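Long-range contacts in YcgJ protein (PDB 1XXL), which is probably an S-adenosylmethionine-dependent methyltransferase of the Rossmann-like superfamily, although its substrate is not established: residues Asp27-Gly31 / Ile47-Ala51; Ala36-Ser40 / Val68-Phe73; Gly76-Ser80 / Phe100-Ala106. The contacts are given in a common frame with arbitrary orientation. Residue numbers count along the deposited sequence, not the author numbering.

Contact 1: Asp27-Gly31 / Ile47-Ala51; sequences DIGAG and IGVDA
Two neighbouring parallel strands and the turn that follows the first of them make this pairing, with D27 in register with G48 (CA to CA 4.6 Å) and I28 with V49 (5.3 Å). D27 is extended; its N donates to I47 O at 2.8 Å, and its O accepts from V49 N at 2.9 Å while G48 CA adds a CH···O approach of 3.3 Å to the same D27 O. D27 OD1 (chi1 t) is hydrogen-bonded to T92 OG1. I28, the last strand residue, sends its side chain (m, t) to the opposite face, where I28 CG1 lies 4.4 Å from V49 CG2. At G29 the chain leaves strand geometry with phi/psi of 75/55, a region open to glycine, and G29 N makes a weak hydrogen bond to V49 O (2.8 Å). A30 turns helical (-68/-17), and its N gives the same V49 O a straighter bond of 2.9 Å. A30 CB rests 3.8 Å from G48 CA, a position that a beta-carbon on G48 would invade. G31, again with positive phi, donates its N to D50 OD1 at 2.8 Å; D50 uses chi1 t to reach it. This is consistent with the glycine-rich turn of a Rossmann-like, probable S-adenosylmethionine-dependent methyltransferase: G29 binds S-adenosylmethionine, and D50, last of the second strand, and A51 just after it are assigned to the same site. The two strands belong to the beta-alpha-beta unit of strand 24-28, helix 34-39 and strand 45-50, flanked in the sheet by strand 88-94 beside the first and strand 71-75 beside the second.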
loop_
_atom_site.group_PDB
_atom_site.type_symbol
_atom_site.label_atom_id
_atom_site.label_comp_id
_atom_site.label_asym_id
_atom_site.label_seq_id
_atom_site.Cartn_x
_atom_site.Cartn_y
_atom_site.Cartn_z
ATOM N N ASP A 27 3.840 0.150 11.387
ATOM C CA ASP A 27 3.892 0.242 9.925
ATOM C C ASP A 27 4.136 -1.134 9.306
ATOM O O ASP A 27 5.190 -1.761 9.518
ATOM C CB ASP A 27 4.994 1.200 9.470
ATOM C CG ASP A 27 5.030 1.380 7.940
ATOM O OD1 ASP A 27 3.945 1.387 7.274
ATOM O OD2 ASP A 27 6.154 1.518 7.404
ATOM N N ILE A 28 3.145 -1.592 8.552
ATOM C CA ILE A 28 3.179 -2.876 7.895
ATOM C C ILE A 28 3.703 -2.744 6.473
ATOM O O ILE A 28 3.153 -1.989 5.671
ATOM C CB ILE A 28 1.788 -3.493 7.865
ATOM C CG1 ILE A 28 1.301 -3.676 9.300
ATOM C CG2 ILE A 28 1.844 -4.826 7.157
ATOM C CD1 ILE A 28 -0.092 -4.181 9.434
ATOM N N GLY A 29 4.745 -3.502 6.160
ATOM C CA GLY A 29 5.472 -3.370 4.887
ATOM C C GLY A 29 6.346 -2.136 4.906
ATOM O O GLY A 29 6.253 -1.293 4.027
ATOM N N ALA A 30 7.205 -2.020 5.905
ATOM C CA ALA A 30 7.897 -0.771 6.175
ATOM C C ALA A 30 8.944 -0.329 5.128
ATOM O O ALA A 30 9.368 0.833 5.138
ATOM C CB ALA A 30 8.529 -0.835 7.548
ATOM N N GLY A 31 9.380 -1.252 4.268
ATOM C CA GLY A 31 10.342 -0.945 3.195
ATOM C C GLY A 31 11.622 -0.360 3.745
ATOM O O GLY A 31 12.179 -0.889 4.708
ATOM N N ILE A 47 6.956 1.132 15.152
ATOM C CA ILE A 47 7.496 -0.188 14.872
ATOM C C ILE A 47 7.165 -0.522 13.434
ATOM O O ILE A 47 6.020 -0.390 13.023
ATOM C CB ILE A 47 6.917 -1.229 15.807
ATOM C CG1 ILE A 47 7.379 -0.940 17.228
ATOM C CG2 ILE A 47 7.368 -2.625 15.393
ATOM C CD1 ILE A 47 6.811 -1.906 18.237
ATOM N N GLY A 48 8.171 -0.921 12.664
ATOM C CA GLY A 48 7.980 -1.330 11.278
ATOM C C GLY A 48 8.174 -2.822 11.131
ATOM O O GLY A 48 9.073 -3.392 11.748
ATOM N N VAL A 49 7.323 -3.480 10.356
ATOM C CA VAL A 49 7.588 -4.866 9.968
ATOM C C VAL A 49 7.740 -4.946 8.462
ATOM O O VAL A 49 6.976 -4.315 7.719
ATOM C CB VAL A 49 6.522 -5.888 10.481
ATOM C CG1 VAL A 49 6.447 -5.862 11.998
ATOM C CG2 VAL A 49 5.174 -5.599 9.924
ATOM N N ASP A 50 8.757 -5.688 8.018
ATOM C CA ASP A 50 8.946 -5.965 6.607
ATOM C C ASP A 50 9.293 -7.451 6.415
ATOM O O ASP A 50 9.888 -8.092 7.285
ATOM C CB ASP A 50 9.998 -5.035 5.973
ATOM C CG ASP A 50 9.899 -5.002 4.421
ATOM O OD1 ASP A 50 9.259 -4.055 3.868
ATOM O OD2 ASP A 50 10.410 -5.954 3.762
ATOM N N ALA A 51 8.897 -8.000 5.274
ATOM C CA ALA A 51 9.059 -9.424 5.020
ATOM C C ALA A 51 10.507 -9.837 4.760
ATOM O O ALA A 51 10.847 -10.985 4.961
ATOM C CB ALA A 51 8.170 -9.857 3.859
#

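Contact 2: Ala36-Ser40 / Val68-Phe73; sequences ALAFS and VENVRF
L37 lays its side chain (m, t) over two valines, L37 CD2 standing 3.3 Å from V68 CG2 and 3.8 Å from V71 CG2. It projects from the last part of a helix whose CA atoms come closest to the other segment at A36 opposite V71 and S40 opposite N70, both 6.6 Å. V68 to N70 form the loop that leads into an extended strand from V71 onward. Both V68 and V71 are m rotamers with their beta-carbons turned to the helix. Three residues on from L37, S40 CB meets V71 CG1 at 3.5 Å; the serine hydroxyl, chi1 p, folds back and S40 OG donates to L37 O at 2.7 Å. The carbonyl of S40 is used differently: N70, chi1 p, extends its amide and N70 ND2 donates to S40 O at 3.0 Å, tying the helix C-terminal region to the residue just before the strand. Further along the strand, F73 (m) swings its ring back so that F73 CE2 is 3.8 Å from A36 CB. Such apolar seating of a helix against sheet residues is characteristic of the alpha/beta layers of a Rossmann-like fold. C46 of strand 45-50 also touches A36 and V71, while helix 53-66 packs on L37, V68, V71 and F73, and helix 7-17 meets the helix through A38 and F39.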
loop_
_atom_site.group_PDB
_atom_site.type_symbol
_atom_site.label_atom_id
_atom_site.label_comp_id
_atom_site.label_asym_id
_atom_site.label_seq_id
_atom_site.Cartn_x
_atom_site.Cartn_y
_atom_site.Cartn_z
ATOM N N ALA A 36 7.730 5.161 8.676
ATOM C CA ALA A 36 8.006 5.165 10.117
ATOM C C ALA A 36 8.782 6.402 10.532
ATOM O O ALA A 36 8.468 7.028 11.554
ATOM C CB ALA A 36 8.766 3.881 10.540
ATOM N N LEU A 37 9.792 6.768 9.753
ATOM C CA LEU A 37 10.545 7.999 10.044
ATOM C C LEU A 37 9.698 9.260 9.982
ATOM O O LEU A 37 9.861 10.169 10.799
ATOM C CB LEU A 37 11.718 8.150 9.096
ATOM C CG LEU A 37 12.792 7.067 9.206
ATOM C CD1 LEU A 37 13.911 7.442 8.251
ATOM C CD2 LEU A 37 13.325 6.960 10.593
ATOM N N ALA A 38 8.779 9.317 9.027
ATOM C CA ALA A 38 7.913 10.495 8.910
ATOM C C ALA A 38 6.977 10.657 10.113
ATOM O O ALA A 38 6.678 11.774 10.512
ATOM C CB ALA A 38 7.143 10.458 7.608
ATOM N N PHE A 39 6.546 9.550 10.713
ATOM C CA PHE A 39 5.670 9.617 11.880
ATOM C C PHE A 39 6.413 9.959 13.154
ATOM O O PHE A 39 5.812 10.487 14.093
ATOM C CB PHE A 39 4.901 8.288 12.078
ATOM C CG PHE A 39 3.588 8.230 11.339
ATOM C CD1 PHE A 39 3.546 7.869 9.995
ATOM C CD2 PHE A 39 2.395 8.553 11.982
ATOM C CE1 PHE A 39 2.323 7.834 9.294
ATOM C CE2 PHE A 39 1.171 8.497 11.295
ATOM C CZ PHE A 39 1.145 8.145 9.955
ATOM N N SER A 40 7.710 9.650 13.179
ATOM C CA SER A 40 8.510 9.652 14.414
ATOM C C SER A 40 8.561 10.972 15.221
ATOM O O SER A 40 8.561 10.917 16.435
ATOM C CB SER A 40 9.939 9.152 14.134
ATOM O OG SER A 40 10.689 10.097 13.401
ATOM N N VAL A 68 17.261 9.074 14.524
ATOM C CA VAL A 68 15.983 8.856 15.215
ATOM C C VAL A 68 16.082 7.635 16.145
ATOM O O VAL A 68 16.531 6.567 15.740
ATOM C CB VAL A 68 14.777 8.733 14.239
ATOM C CG1 VAL A 68 14.727 9.903 13.277
ATOM C CG2 VAL A 68 14.847 7.486 13.474
ATOM N N GLU A 69 15.644 7.814 17.384
ATOM C CA GLU A 69 15.787 6.817 18.434
ATOM C C GLU A 69 14.475 6.105 18.809
ATOM O O GLU A 69 14.486 5.174 19.618
ATOM C CB GLU A 69 16.351 7.494 19.691
ATOM C CG GLU A 69 17.632 8.343 19.441
ATOM C CD GLU A 69 18.932 7.529 19.402
ATOM O OE1 GLU A 69 18.863 6.268 19.352
ATOM O OE2 GLU A 69 20.030 8.168 19.427
ATOM N N ASN A 70 13.355 6.533 18.232
ATOM C CA ASN A 70 12.047 6.009 18.614
ATOM C C ASN A 70 11.358 5.178 17.499
ATOM O O ASN A 70 10.136 5.014 17.512
ATOM C CB ASN A 70 11.146 7.160 19.106
ATOM C CG ASN A 70 10.711 8.101 17.984
ATOM O OD1 ASN A 70 11.419 8.275 16.981
ATOM N ND2 ASN A 70 9.536 8.707 18.146
ATOM N N VAL A 71 12.148 4.661 16.557
ATOM C CA VAL A 71 11.643 3.812 15.497
ATOM C C VAL A 71 12.440 2.512 15.530
ATOM O O VAL A 71 13.652 2.546 15.701
ATOM C CB VAL A 71 11.718 4.487 14.069
ATOM C CG1 VAL A 71 11.034 5.825 14.057
ATOM C CG2 VAL A 71 13.162 4.639 13.596
ATOM N N ARG A 72 11.769 1.373 15.409
ATOM C CA ARG A 72 12.454 0.078 15.344
ATOM C C ARG A 72 11.856 -0.739 14.196
ATOM O O ARG A 72 10.689 -0.561 13.847
ATOM C CB ARG A 72 12.360 -0.669 16.692
ATOM C CG ARG A 72 13.325 -0.118 17.789
ATOM C CD ARG A 72 13.436 -1.045 19.044
ATOM N NE ARG A 72 13.962 -2.392 18.697
ATOM C CZ ARG A 72 15.143 -2.911 19.060
ATOM N NH1 ARG A 72 15.980 -2.257 19.857
ATOM N NH2 ARG A 72 15.475 -4.127 18.623
ATOM N N PHE A 73 12.668 -1.596 13.593
ATOM C CA PHE A 73 12.239 -2.431 12.473
ATOM C C PHE A 73 12.469 -3.890 12.806
ATOM O O PHE A 73 13.391 -4.248 13.526
ATOM C CB PHE A 73 12.937 -2.025 11.177
ATOM C CG PHE A 73 12.716 -0.583 10.821
ATOM C CD1 PHE A 73 13.621 0.393 11.237
ATOM C CD2 PHE A 73 11.565 -0.187 10.151
ATOM C CE1 PHE A 73 13.409 1.717 10.973
ATOM C CE2 PHE A 73 11.333 1.158 9.872
ATOM C CZ PHE A 73 12.245 2.112 10.285
#

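Contact 3: Gly76-Ser80 / Phe100-Ala106; sequences GTAES and FSDVRKA
E79 dominates this interface, and its conformation, chi1 m and chi2 p with a nearly flat chi3, carries the carboxylate across to the residues leading into helix 103-113. There E79 OE2 accepts from D102 N at 2.7 Å and lies 3.4 Å from F100 CB, while E79 OE1 accepts a hydrogen bond from a water 2.8 Å away, whose oxygen accepts from S101 N at 3.1 Å. E79 sits in the type I turn T77-S80, closed by S80 N to T77 O at 3.2 Å, which brings E79 CA to 4.4 Å from A106 CA. D102, chi1 t, is the N-cap of the helix: D102 OD1 takes a weak bond of 3.3 Å from K105 N. The loop after strand 71-75 is a cofactor-binding edge in Rossmann-like methyltransferases, and A78 and E79 are assigned to the S-adenosylmethionine site here. A78 points its methyl at the other segment, where A78 CB makes a CH-pi contact over one face of F100 (4.0 Å to the ring centroid); F100, chi1 m with chi2 near -11°, presents that face to A78. The same A78 CB also meets A106 CB at 3.8 Å. K105, chi1 t and chi2 p, runs its aliphatic stem beside the turn, K105 CG lying 3.5 Å from E79 O before the rest of the chain leads away. I28 of strand 24-28 touches both A78 and F100.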
loop_
_atom_site.group_PDB
_atom_site.type_symbol
_atom_site.label_atom_id
_atom_site.label_comp_id
_atom_site.label_asym_id
_atom_site.label_seq_id
_atom_site.Cartn_x
_atom_site.Cartn_y
_atom_site.Cartn_z
ATOM N N GLY A 76 8.845 -9.552 9.557
ATOM C CA GLY A 76 7.578 -10.240 9.786
ATOM C C GLY A 76 6.600 -9.963 8.674
ATOM O O GLY A 76 6.871 -9.140 7.798
ATOM N N THR A 77 5.466 -10.656 8.721
ATOM C CA THR A 77 4.402 -10.508 7.736
ATOM C C THR A 77 3.110 -10.099 8.426
ATOM O O THR A 77 2.889 -10.423 9.586
ATOM C CB THR A 77 4.178 -11.809 6.947
ATOM O OG1 THR A 77 3.816 -12.861 7.848
ATOM C CG2 THR A 77 5.446 -12.205 6.204
ATOM N N ALA A 78 2.261 -9.381 7.693
ATOM C CA ALA A 78 0.954 -8.946 8.185
ATOM C C ALA A 78 0.049 -10.117 8.544
ATOM O O ALA A 78 -0.820 -9.997 9.410
ATOM C CB ALA A 78 0.274 -8.079 7.121
ATOM N N GLU A 79 0.231 -11.249 7.868
ATOM C CA GLU A 79 -0.621 -12.418 8.110
ATOM C C GLU A 79 -0.354 -13.065 9.466
ATOM O O GLU A 79 -1.146 -13.850 9.931
ATOM C CB GLU A 79 -0.456 -13.466 7.000
ATOM C CG GLU A 79 -1.112 -13.063 5.686
ATOM C CD GLU A 79 -0.209 -12.280 4.749
ATOM O OE1 GLU A 79 0.967 -12.007 5.096
ATOM O OE2 GLU A 79 -0.678 -11.957 3.636
ATOM N N SER A 80 0.770 -12.743 10.083
ATOM C CA SER A 80 1.096 -13.255 11.415
ATOM C C SER A 80 1.902 -12.226 12.170
ATOM O O SER A 80 3.116 -12.267 12.190
ATOM C CB SER A 80 1.890 -14.566 11.311
ATOM O OG SER A 80 1.959 -15.205 12.585
ATOM N N PHE A 100 0.414 -8.747 -0.169
ATOM C CA PHE A 100 0.056 -9.716 0.875
ATOM C C PHE A 100 -0.345 -11.047 0.248
ATOM O O PHE A 100 -1.103 -11.062 -0.685
ATOM C CB PHE A 100 -1.144 -9.236 1.714
ATOM C CG PHE A 100 -0.887 -8.036 2.566
ATOM C CD1 PHE A 100 0.382 -7.539 2.776
ATOM C CD2 PHE A 100 -1.941 -7.411 3.180
ATOM C CE1 PHE A 100 0.571 -6.441 3.589
ATOM C CE2 PHE A 100 -1.751 -6.313 3.991
ATOM C CZ PHE A 100 -0.490 -5.842 4.200
ATOM N N SER A 101 0.127 -12.155 0.798
ATOM C CA SER A 101 -0.244 -13.479 0.289
ATOM C C SER A 101 -1.685 -13.842 0.676
ATOM O O SER A 101 -2.321 -14.664 0.006
ATOM C CB SER A 101 0.727 -14.547 0.820
ATOM O OG SER A 101 0.650 -14.611 2.237
ATOM N N ASP A 102 -2.184 -13.248 1.766
ATOM C CA ASP A 102 -3.549 -13.499 2.239
ATOM C C ASP A 102 -4.086 -12.245 2.925
ATOM O O ASP A 102 -4.025 -12.093 4.142
ATOM C CB ASP A 102 -3.576 -14.733 3.163
ATOM C CG ASP A 102 -4.984 -15.177 3.543
ATOM O OD1 ASP A 102 -5.980 -14.464 3.298
ATOM O OD2 ASP A 102 -5.090 -16.269 4.127
ATOM N N VAL A 103 -4.637 -11.357 2.118
ATOM C CA VAL A 103 -5.099 -10.056 2.599
ATOM C C VAL A 103 -6.209 -10.187 3.655
ATOM O O VAL A 103 -6.228 -9.426 4.628
ATOM C CB VAL A 103 -5.490 -9.100 1.417
ATOM C CG1 VAL A 103 -6.634 -9.665 0.546
ATOM C CG2 VAL A 103 -5.833 -7.721 1.950
ATOM N N ARG A 104 -7.091 -11.183 3.503
ATOM C CA ARG A 104 -8.148 -11.425 4.482
ATOM C C ARG A 104 -7.600 -11.721 5.891
ATOM O O ARG A 104 -8.098 -11.203 6.875
ATOM C CB ARG A 104 -9.048 -12.591 4.036
ATOM C CG ARG A 104 -10.006 -12.290 2.874
ATOM C CD ARG A 104 -11.133 -11.319 3.248
ATOM N NE ARG A 104 -11.821 -11.560 4.540
ATOM C CZ ARG A 104 -13.096 -11.275 4.813
ATOM N NH1 ARG A 104 -13.939 -10.787 3.897
ATOM N NH2 ARG A 104 -13.556 -11.556 6.021
ATOM N N LYS A 105 -6.581 -12.568 5.965
ATOM C CA LYS A 105 -5.877 -12.842 7.218
ATOM C C LYS A 105 -5.080 -11.616 7.717
ATOM O O LYS A 105 -5.036 -11.367 8.914
ATOM C CB LYS A 105 -4.978 -14.069 7.038
ATOM C CG LYS A 105 -4.175 -14.496 8.277
ATOM C CD LYS A 105 -5.002 -14.517 9.585
ATOM C CE LYS A 105 -4.356 -15.426 10.643
ATOM N NZ LYS A 105 -5.285 -15.648 11.799
ATOM N N ALA A 106 -4.486 -10.833 6.805
ATOM C CA ALA A 106 -3.786 -9.575 7.168
ATOM C C ALA A 106 -4.721 -8.602 7.932
ATOM O O ALA A 106 -4.370 -8.112 9.002
ATOM C CB ALA A 106 -3.208 -8.900 5.928
HETATM O O HOH W 1 2.488 -11.590 2.803
#

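Overall arrangement
From the N terminus, the chain runs up strand 24-28 into the glycine turn, and contact 1 closes the first beta-alpha-beta loop when strand 45-50 returns beside it. Contact 2 starts inside that loop, on helix 34-39, and closes only at the loop and start of strand 71-75, so the two cross; they also touch, G48 N meeting R72 O across adjacent strands at 2.8 Å. Contact 3 follows in series, joining the loop after strand 71-75 to the start of helix 103-113. It meets contact 1 through the probable hydrogen bond of G76 N with D50 O (2.9 Å) and packing around I28, gathering cofactor-site residues of both, whereas contact 2 lies about 23 Å away, centre to centre.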